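Local atomic coordinates of glutamine synthetase (Streptomyces coelicolor, PDB entry 4BAX), a protein that belongs to the glutamine synthetase family, built as a multi-subunit assembly whose chains join a small beta-grasp domain to a larger catalytic domain. Residues Ala6-Ile11 and Lys23-Thr28. Residues are numbered along the deposited sequence; the frame is centred on the assembly and turned at random.
Sequences AEYIWI and KTKIIT
Each of two aromatic rings on one strand of this antiparallel hairpin, part of the beta-grasp sheet of glutamine synthetase, meets a lysine of the other. At the indole edge of W10, near the ring plane, lies CG of K23; CZ3 of W10 is 4.0 Å from it, while F42 stacks on the ring. The phenol of Y8 has CB of A6 at its edge and meets K25 obliquely, with CD of K25 3.9 Å from OH of Y8. That hydroxyl is hydrogen-bonded to the carbonyl of P38, and W40 packs edge-to-face with the ring. K23 and K25 both make cation-pi contacts with W40, and NZ of K23 is hydrogen-bonded to the carbonyl of G41.

The backbone ladder illustrates how hydrogen-bonded and non-hydrogen-bonded pairs take turns. A6 and K25 exchange two nearly straight bonds; Y8 and K23 form the next hydrogen-bonded pair, less evenly: N of Y8 to O of K23 is 2.8 Å, but N of K23 to O of Y8 is 3.1 Å.

Between these two pairs, E7 and T24 face away from the tyrosine. R70 salt-bridges E7 and also bonds T24, and T24 pairs with a strand of a neighbouring subunit. A water donates to both OE2 of E7 and OG1 of T24, and S22 also bonds OE2. With CG anti to the backbone N (chi1 -168°), E7 bends at chi2 (75°), and OG1 of T24 donates to the syn lone pair of OE1 of E7 at 2.7 Å.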
ATOM      1  N   ALA A   6      27.072  30.652 -14.286  1.00 34.07           N
ATOM      2  CA  ALA A   6      28.241  29.832 -14.587  1.00 33.39           C
ATOM      3  C   ALA A   6      28.378  28.721 -13.545  1.00 32.76           C
ATOM      4  O   ALA A   6      28.482  28.984 -12.340  1.00 32.50           O
ATOM      5  CB  ALA A   6      29.492  30.689 -14.614  1.00 33.76           C
ATOM      6  N   GLU A   7      28.375  27.475 -14.009  1.00 32.48           N
ATOM      7  CA  GLU A   7      28.533  26.343 -13.098  1.00 31.98           C
ATOM      8  C   GLU A   7      29.984  25.891 -13.046  1.00 30.71           C
ATOM      9  O   GLU A   7      30.508  25.314 -14.008  1.00 29.97           O
ATOM     10  CB  GLU A   7      27.645  25.179 -13.531  1.00 32.97           C
ATOM     11  CG  GLU A   7      27.511  24.060 -12.482  1.00 34.24           C
ATOM     12  CD  GLU A   7      26.598  24.406 -11.302  1.00 35.50           C
ATOM     13  OE1 GLU A   7      25.982  25.493 -11.293  1.00 36.14           O
ATOM     14  OE2 GLU A   7      26.521  23.597 -10.354  1.00 35.93           O
ATOM     15  N   TYR A   8      30.616  26.141 -11.902  1.00 30.38           N
ATOM     16  CA  TYR A   8      32.018  25.805 -11.721  1.00 30.27           C
ATOM     17  C   TYR A   8      32.106  24.381 -11.219  1.00 30.77           C
ATOM     18  O   TYR A   8      31.544  24.042 -10.178  1.00 31.15           O
ATOM     19  CB  TYR A   8      32.685  26.748 -10.730  1.00 29.67           C
ATOM     20  CG  TYR A   8      33.150  28.061 -11.321  1.00 29.06           C
ATOM     21  CD1 TYR A   8      32.292  28.847 -12.091  1.00 28.47           C
ATOM     22  CD2 TYR A   8      34.432  28.541 -11.084  1.00 28.93           C
ATOM     23  CE1 TYR A   8      32.709  30.067 -12.613  1.00 28.29           C
ATOM     24  CE2 TYR A   8      34.860  29.771 -11.620  1.00 28.56           C
ATOM     25  CZ  TYR A   8      33.995  30.528 -12.379  1.00 28.34           C
ATOM     26  OH  TYR A   8      34.422  31.749 -12.902  1.00 28.28           O
ATOM     27  N   ILE A   9      32.786  23.554 -11.995  1.00 30.59           N
ATOM     28  CA  ILE A   9      32.882  22.132 -11.749  1.00 29.94           C
ATOM     29  C   ILE A   9      34.334  21.786 -11.499  1.00 29.47           C
ATOM     30  O   ILE A   9      35.230  22.269 -12.212  1.00 30.28           O
ATOM     31  CB  ILE A   9      32.306  21.320 -12.962  1.00 17.61           C
ATOM     32  CG1 ILE A   9      30.792  21.582 -13.078  1.00 17.25           C
ATOM     33  CG2 ILE A   9      32.560  19.826 -12.850  1.00 13.23           C
ATOM     34  CD1 ILE A   9      30.190  21.406 -14.504  1.00 18.63           C
ATOM     35  N   TRP A  10      34.589  20.983 -10.476  1.00 28.07           N
ATOM     36  CA  TRP A  10      35.957  20.551 -10.252  1.00 27.13           C
ATOM     37  C   TRP A  10      35.995  19.128  -9.710  1.00 26.38           C
ATOM     38  O   TRP A  10      34.946  18.554  -9.426  1.00 25.52           O
ATOM     39  CB  TRP A  10      36.741  21.529  -9.365  1.00 27.20           C
ATOM     40  CG  TRP A  10      36.372  21.513  -7.895  1.00 27.54           C
ATOM     41  CD1 TRP A  10      37.029  20.847  -6.897  1.00 27.60           C
ATOM     42  CD2 TRP A  10      35.288  22.213  -7.260  1.00 27.86           C
ATOM     43  NE1 TRP A  10      36.419  21.082  -5.684  1.00 27.75           N
ATOM     44  CE2 TRP A  10      35.351  21.915  -5.876  1.00 27.86           C
ATOM     45  CE3 TRP A  10      34.268  23.049  -7.723  1.00 28.20           C
ATOM     46  CZ2 TRP A  10      34.436  22.431  -4.952  1.00 28.03           C
ATOM     47  CZ3 TRP A  10      33.351  23.564  -6.795  1.00 28.46           C
ATOM     48  CH2 TRP A  10      33.447  23.254  -5.430  1.00 28.32           C
ATOM     49  N   ILE A  11      37.200  18.559  -9.628  1.00 26.81           N
ATOM     50  CA  ILE A  11      37.426  17.223  -9.094  1.00 27.19           C
ATOM     51  C   ILE A  11      38.119  17.354  -7.742  1.00 27.66           C
ATOM     52  O   ILE A  11      39.075  18.112  -7.599  1.00 27.20           O
ATOM     53  CB  ILE A  11      38.257  16.385 -10.059  1.00 27.84           C
ATOM     54  CG1 ILE A  11      37.412  16.049 -11.285  1.00 28.38           C
ATOM     55  CG2 ILE A  11      38.716  15.078  -9.421  1.00 27.77           C
ATOM     56  CD1 ILE A  11      37.946  16.654 -12.540  1.00 28.85           C
ATOM     57  N   LYS A  23      29.454  24.323  -7.897  1.00 29.91           N
ATOM     58  CA  LYS A  23      28.599  25.415  -7.451  1.00 29.69           C
ATOM     59  C   LYS A  23      28.373  26.475  -8.537  1.00 30.15           C
ATOM     60  O   LYS A  23      29.121  26.568  -9.525  1.00 30.21           O
ATOM     61  CB  LYS A  23      29.103  26.040  -6.150  1.00 29.36           C
ATOM     62  CG  LYS A  23      30.558  26.280  -6.068  1.00 29.50           C
ATOM     63  CD  LYS A  23      30.894  26.963  -4.765  1.00 30.23           C
ATOM     64  CE  LYS A  23      32.392  27.150  -4.659  1.00 31.58           C
ATOM     65  NZ  LYS A  23      32.744  28.460  -4.044  1.00 32.66           N
ATOM     66  N   THR A  24      27.357  27.297  -8.297  1.00 30.24           N
ATOM     67  CA  THR A  24      26.897  28.308  -9.235  1.00 29.76           C
ATOM     68  C   THR A  24      27.386  29.689  -8.904  1.00 30.73           C
ATOM     69  O   THR A  24      27.273  30.152  -7.753  1.00 31.01           O
ATOM     70  CB  THR A  24      25.353  28.366  -9.284  1.00 28.67           C
ATOM     71  OG1 THR A  24      24.802  27.046  -9.418  1.00 28.18           O
ATOM     72  CG2 THR A  24      24.870  29.299 -10.394  1.00 28.04           C
ATOM     73  N   LYS A  25      27.895  30.357  -9.932  1.00 31.45           N
ATOM     74  CA  LYS A  25      28.328  31.733  -9.810  1.00 32.50           C
ATOM     75  C   LYS A  25      27.445  32.587 -10.727  1.00 32.62           C
ATOM     76  O   LYS A  25      27.192  32.227 -11.893  1.00 31.76           O
ATOM     77  CB  LYS A  25      29.792  31.847 -10.235  1.00 33.69           C
ATOM     78  CG  LYS A  25      30.449  33.200 -10.029  1.00 34.63           C
ATOM     79  CD  LYS A  25      31.966  33.022 -10.175  1.00 35.68           C
ATOM     80  CE  LYS A  25      32.751  34.260  -9.738  1.00 36.72           C
ATOM     81  NZ  LYS A  25      33.220  34.134  -8.308  1.00 36.99           N
ATOM     82  N   ILE A  26      26.972  33.712 -10.205  1.00 33.81           N
ATOM     83  CA  ILE A  26      26.172  34.619 -11.008  1.00 35.17           C
ATOM     84  C   ILE A  26      27.054  35.728 -11.503  1.00 37.70           C
ATOM     85  O   ILE A  26      27.621  36.471 -10.706  1.00 38.43           O
ATOM     86  CB  ILE A  26      25.022  35.219 -10.192  1.00 34.50           C
ATOM     87  CG1 ILE A  26      24.179  34.092  -9.560  1.00 34.12           C
ATOM     88  CG2 ILE A  26      24.189  36.143 -11.068  1.00 34.17           C
ATOM     89  CD1 ILE A  26      23.453  33.207 -10.574  1.00 33.68           C
ATOM     90  N   ILE A  27      27.158  35.861 -12.816  1.00 39.52           N
ATOM     91  CA  ILE A  27      28.109  36.807 -13.374  1.00 41.41           C
ATOM     92  C   ILE A  27      27.385  37.907 -14.133  1.00 43.61           C
ATOM     93  O   ILE A  27      26.507  37.627 -14.948  1.00 42.97           O
ATOM     94  CB  ILE A  27      29.080  36.087 -14.323  1.00 41.17           C
ATOM     95  CG1 ILE A  27      29.888  35.063 -13.524  1.00 41.36           C
ATOM     96  CG2 ILE A  27      29.968  37.082 -15.087  1.00 40.82           C
ATOM     97  CD1 ILE A  27      30.937  34.371 -14.323  1.00 41.73           C
ATOM     98  N   THR A  28      27.756  39.154 -13.874  1.00 46.72           N
ATOM     99  CA  THR A  28      27.143  40.274 -14.575  1.00 50.29           C
ATOM    100  C   THR A  28      28.261  40.997 -15.303  1.00 53.68           C
ATOM    101  O   THR A  28      28.826  41.971 -14.811  1.00 53.80           O
ATOM    102  CB  THR A  28      26.444  41.252 -13.615  1.00 50.87           C
ATOM    103  OG1 THR A  28      25.579  40.530 -12.727  1.00 50.87           O
ATOM    104  CG2 THR A  28      25.621  42.272 -14.398  1.00 51.20           C
TER
HETATM  105  O   HOH W   1      24.742  24.688  -7.975  1.00 27.20           O